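Local coordinates for spore germination lipase LipC (Metagenome, PDB 6NKD), which probably hydrolyses ester bonds of lipids such as lysophospholipids, as a GDSL-family lipase of the kind involved in spore germination, at residues A[30-35]-A[201-206]; A[11-16]-A[23-28]. All coordinates share one frame; numbering follows the deposited sequence.

Interaction 1: A[30-35]-A[201-206]; sequences KRKMEE and KLRAAG. With SO4 (sulfate ion), chain D.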
# COMPACT_ATOMS: atom_id res chain seq x y z
N LYS A 30 11.50 10.19 -17.90
CA LYS A 30 11.71 9.19 -18.93
C LYS A 30 10.94 9.55 -20.20
O LYS A 30 11.47 9.39 -21.31
CB LYS A 30 11.30 7.81 -18.42
CG LYS A 30 10.90 6.82 -19.50
CD LYS A 30 10.56 5.47 -18.90
CE LYS A 30 9.54 4.72 -19.74
NZ LYS A 30 9.99 4.53 -21.15
N ARG A 31 9.71 10.04 -20.06
CA ARG A 31 8.92 10.40 -21.23
C ARG A 31 9.53 11.58 -21.97
O ARG A 31 9.57 11.61 -23.20
CB ARG A 31 7.48 10.70 -20.82
CG ARG A 31 6.62 11.25 -21.95
CD ARG A 31 5.15 11.24 -21.57
NE ARG A 31 4.65 9.88 -21.40
CZ ARG A 31 3.38 9.57 -21.17
NH1 ARG A 31 2.47 10.53 -21.08
NH2 ARG A 31 3.01 8.30 -21.02
N LYS A 32 10.02 12.58 -21.23
CA LYS A 32 10.65 13.73 -21.86
C LYS A 32 12.00 13.36 -22.47
O LYS A 32 12.40 13.95 -23.48
CB LYS A 32 10.82 14.86 -20.85
CG LYS A 32 9.51 15.31 -20.22
CD LYS A 32 9.72 16.45 -19.26
CE LYS A 32 8.42 16.78 -18.54
NZ LYS A 32 8.10 18.23 -18.61
N MSE A 33 12.70 12.40 -21.88
CA MSE A 33 13.96 11.91 -22.42
C MSE A 33 13.73 11.28 -23.79
O MSE A 33 14.50 11.50 -24.72
CB MSE A 33 14.60 10.90 -21.47
CG MSE A 33 15.99 10.46 -21.86
SE MSE A 33 16.64 9.02 -20.72
CE MSE A 33 16.35 9.85 -18.99
N GLU A 34 12.66 10.49 -23.90
CA GLU A 34 12.29 9.91 -25.18
C GLU A 34 11.92 10.99 -26.19
O GLU A 34 12.27 10.89 -27.37
CB GLU A 34 11.12 8.94 -25.01
CG GLU A 34 11.40 7.74 -24.12
CD GLU A 34 10.20 6.83 -23.98
OE1 GLU A 34 9.09 7.24 -24.39
OE2 GLU A 34 10.36 5.70 -23.47
N GLU A 35 11.22 12.03 -25.74
CA GLU A 35 10.78 13.08 -26.64
C GLU A 35 11.94 13.93 -27.13
O GLU A 35 11.97 14.34 -28.30
CB GLU A 35 9.73 13.95 -25.94
CG GLU A 35 9.12 15.04 -26.80
CD GLU A 35 7.94 15.71 -26.12
OE1 GLU A 35 6.91 15.92 -26.80
OE2 GLU A 35 8.03 16.01 -24.91
N LYS A 201 13.03 20.28 -14.67
CA LYS A 201 14.38 20.73 -14.36
C LYS A 201 15.43 19.75 -14.87
O LYS A 201 16.54 20.16 -15.24
CB LYS A 201 14.52 20.93 -12.85
CG LYS A 201 15.67 21.83 -12.44
CD LYS A 201 15.45 23.26 -12.93
CE LYS A 201 16.46 24.21 -12.32
NZ LYS A 201 16.31 25.60 -12.82
N LEU A 202 15.10 18.46 -14.90
CA LEU A 202 16.03 17.47 -15.44
C LEU A 202 16.16 17.59 -16.95
O LEU A 202 17.28 17.55 -17.49
CB LEU A 202 15.58 16.06 -15.04
CG LEU A 202 15.81 15.64 -13.59
CD1 LEU A 202 14.86 14.52 -13.21
CD2 LEU A 202 17.25 15.19 -13.40
N ARG A 203 15.04 17.73 -17.65
CA ARG A 203 15.08 17.92 -19.09
C ARG A 203 15.82 19.20 -19.46
O ARG A 203 16.51 19.25 -20.49
CB ARG A 203 13.66 17.92 -19.66
CG ARG A 203 13.37 19.05 -20.64
CD ARG A 203 11.91 19.09 -21.05
NE ARG A 203 11.58 18.03 -22.00
CZ ARG A 203 10.38 17.89 -22.56
NH1 ARG A 203 10.17 16.90 -23.42
NH2 ARG A 203 9.40 18.73 -22.27
N ALA A 204 15.69 20.24 -18.63
CA ALA A 204 16.37 21.50 -18.90
C ALA A 204 17.89 21.37 -18.77
O ALA A 204 18.61 22.17 -19.37
CB ALA A 204 15.87 22.58 -17.94
N ALA A 205 18.37 20.38 -18.03
CA ALA A 205 19.80 20.21 -17.84
C ALA A 205 20.51 19.69 -19.08
O ALA A 205 21.74 19.67 -19.11
CB ALA A 205 20.07 19.26 -16.67
N GLY A 206 19.77 19.27 -20.10
CA GLY A 206 20.38 18.73 -21.30
C GLY A 206 20.73 17.26 -21.15
O GLY A 206 20.35 16.58 -20.19
S SO4 D . 6.12 6.35 -21.87
O1 SO4 D . 6.82 5.07 -21.83
O2 SO4 D . 6.34 7.06 -20.62
O3 SO4 D . 6.63 7.14 -22.98
O4 SO4 D . 4.69 6.12 -22.06
O HOH W 1 9.37 20.75 -19.61
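R203 NH1 donates to E35 OE2 at 2.8 Å, a salt bridge with a fairly straight N-H...O angle of 155°. The carboxylate oxygen lies in the guanidinium plane, at its edge, whereas NH1 reaches OE2 on the anti side and out of the carboxylate plane; the two flat groups are turned 34° from each other. E35 gets there on an extended chain, its CG anti to the backbone N (chi1 -177°). The aliphatic part of K32 covers one face of the same guanidinium: CG sits over the centre of the group, 3.6 Å from R203 CZ, and K32 CB comes within 3.3 Å of R203 NH1. The two long chains cross at about a right angle, with K32 NZ ending 3.9 Å from R203 NH2. That like-charge approach is probably softened by the salt bridge from K32 to E196 and by a water that accepts from K32 NZ and, weakly, from R203 NH2.

This is a surface contact between two helices of the SGNH-hydrolase α/β fold, 25-37 and the last one, 192-204; D36 forms a salt bridge with R203 NE. Replacing R203 with an alanine would remove the guanidinium, and E35 and D36 would probably both lose this partner while the methylenes of K32 lose their flat neighbour. Turned away from R203, R31 NH2 donates to a sulfate, O4, at 2.9 Å. K30 NZ binds the same ion weakly and forms a 2.6 Å salt bridge to E34 OE2, while Q68 of the second subunit also donates to the sulfate.

Interaction 2: A[11-16]-A[23-28]; sequences SLTVGV and PGFVQR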
# COMPACT_ATOMS: atom_id res chain seq x y z
N SER A 11 12.43 7.99 -1.21
CA SER A 11 11.00 8.09 -1.49
C SER A 11 10.73 8.95 -2.73
O SER A 11 9.71 8.76 -3.39
CB SER A 11 10.26 8.65 -0.28
OG SER A 11 10.84 9.87 0.15
N LEU A 12 11.63 9.88 -3.04
CA LEU A 12 11.43 10.71 -4.23
C LEU A 12 11.49 9.88 -5.50
O LEU A 12 10.66 10.05 -6.40
CB LEU A 12 12.47 11.83 -4.27
CG LEU A 12 12.54 12.80 -3.08
CD1 LEU A 12 13.32 14.05 -3.46
CD2 LEU A 12 11.16 13.16 -2.58
N THR A 13 12.47 8.97 -5.59
CA THR A 13 12.56 8.09 -6.75
C THR A 13 11.39 7.11 -6.78
O THR A 13 10.96 6.69 -7.87
CB THR A 13 13.89 7.34 -6.73
OG1 THR A 13 14.97 8.28 -6.62
CG2 THR A 13 14.07 6.52 -8.01
N VAL A 14 10.86 6.73 -5.62
CA VAL A 14 9.65 5.92 -5.58
C VAL A 14 8.47 6.70 -6.13
O VAL A 14 7.61 6.15 -6.83
CB VAL A 14 9.39 5.42 -4.15
CG1 VAL A 14 8.02 4.75 -4.05
CG2 VAL A 14 10.48 4.47 -3.70
N GLY A 15 8.41 7.99 -5.85
CA GLY A 15 7.28 8.81 -6.23
C GLY A 15 6.26 9.04 -5.14
O GLY A 15 5.09 9.30 -5.46
N VAL A 16 6.66 8.95 -3.87
CA VAL A 16 5.72 9.11 -2.77
C VAL A 16 5.21 10.54 -2.74
O VAL A 16 5.98 11.49 -2.88
CB VAL A 16 6.39 8.72 -1.44
CG1 VAL A 16 5.44 8.93 -0.27
CG2 VAL A 16 6.88 7.28 -1.49
N PRO A 23 2.48 8.72 -11.86
CA PRO A 23 3.89 8.87 -12.24
C PRO A 23 4.60 9.92 -11.39
O PRO A 23 4.15 11.05 -11.26
CB PRO A 23 3.83 9.28 -13.71
CG PRO A 23 2.46 9.85 -13.89
CD PRO A 23 1.57 9.09 -12.96
N GLY A 24 5.73 9.51 -10.80
CA GLY A 24 6.62 10.43 -10.11
C GLY A 24 7.50 11.17 -11.10
O GLY A 24 7.19 11.27 -12.29
N PHE A 25 8.62 11.69 -10.60
CA PHE A 25 9.50 12.46 -11.46
C PHE A 25 10.34 11.58 -12.38
O PHE A 25 10.78 12.05 -13.43
CB PHE A 25 10.42 13.37 -10.63
CG PHE A 25 11.69 12.71 -10.14
CD1 PHE A 25 12.85 12.74 -10.90
CD2 PHE A 25 11.72 12.08 -8.90
CE1 PHE A 25 14.01 12.13 -10.44
CE2 PHE A 25 12.88 11.48 -8.44
CZ PHE A 25 14.03 11.51 -9.21
N VAL A 26 10.57 10.31 -12.02
CA VAL A 26 11.50 9.49 -12.79
C VAL A 26 10.87 9.06 -14.11
O VAL A 26 11.56 8.94 -15.13
CB VAL A 26 11.99 8.29 -11.97
CG1 VAL A 26 12.46 8.74 -10.60
CG2 VAL A 26 10.92 7.21 -11.84
N GLN A 27 9.56 8.82 -14.12
CA GLN A 27 8.89 8.40 -15.35
C GLN A 27 8.40 9.58 -16.18
O GLN A 27 8.24 9.44 -17.40
CB GLN A 27 7.72 7.47 -15.04
CG GLN A 27 7.00 7.75 -13.73
CD GLN A 27 7.59 6.99 -12.56
OE1 GLN A 27 7.64 7.49 -11.44
NE2 GLN A 27 8.04 5.77 -12.82
N ARG A 28 8.14 10.73 -15.56
CA ARG A 28 7.93 11.95 -16.33
C ARG A 28 9.22 12.38 -17.01
O ARG A 28 9.20 12.91 -18.12
CB ARG A 28 7.38 13.06 -15.44
CG ARG A 28 6.04 12.74 -14.81
CD ARG A 28 5.69 13.72 -13.71
NE ARG A 28 4.56 13.25 -12.90
CZ ARG A 28 3.30 13.64 -13.09
NH1 ARG A 28 2.34 13.15 -12.31
NH2 ARG A 28 3.01 14.51 -14.04
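The carbonyl of L12 lies alongside the edge of the F25 ring, its O 3.3 Å from F25 CE2 and near the ring plane, while L12 CB lies 4.2 Å from that same ring carbon. The contact joins the short helix 11-14, which carries the probable nucleophile S11 of a GDSL (SGNH-type) hydrolase, to the start of helix 25-37. F25 presents this edge because its CG stands between the backbone N and the carbonyl carbon (chi1 86°). Within its own helix, V26 CG1 lies over the centre of one ring face. The same methyl packs across the contact against both T13 O, at 3.7 Å, and the T13 methyl CG2, at 3.8 Å, the two side chains crossing at about a right angle. The T13 hydroxyl is hydrogen-bonded to T78.

Beside these side chains the two backbones come close at a pair of glycines, G15 CA and G24 CA standing 4.3 Å apart; neither residue has a side chain to hold the backbones apart. G15, with positive phi, is the C-prime residue of a Schellman motif ending helix 11-14, made by V16 N to S11 O and a weak bond from G15 N to L12 O. S11 O also takes G15 N, its two donors arriving from opposite faces of its plane.

Farther out, Y195, M198 and L202 of helix 192-204 pack on F25, and the side chain of L12 is about 4 Å from that of H189, the probable catalytic histidine, whose NE2 is hydrogen-bonded to S11 OG. The N-terminal turn of helix 25-37 is tied back on itself: G24, its N-cap residue, donates its N to Q27 OE1, and R28 grips P23 O side-on with two nitrogens, NE at 2.8 Å and NH1 at 3.0 Å.

How the interactions relate
Helix 25-37 is common to both contacts. Interaction 2 comes first along the chain and uses the first turn of this helix; interaction 1 uses a later part of it, together with helix 192-204 from the far end of the sequence. Their centres lie 14 Å apart, and they touch directly where L202 CD1 packs 3.5 Å from F25 CD1. Interaction 2 is buried and holds the probable nucleophile, whereas interaction 1 lies at the surface, away from the annotated sites. One helix thus runs from beside the probable active site to the protein's exterior, and residues of both contacts meet the second subunit.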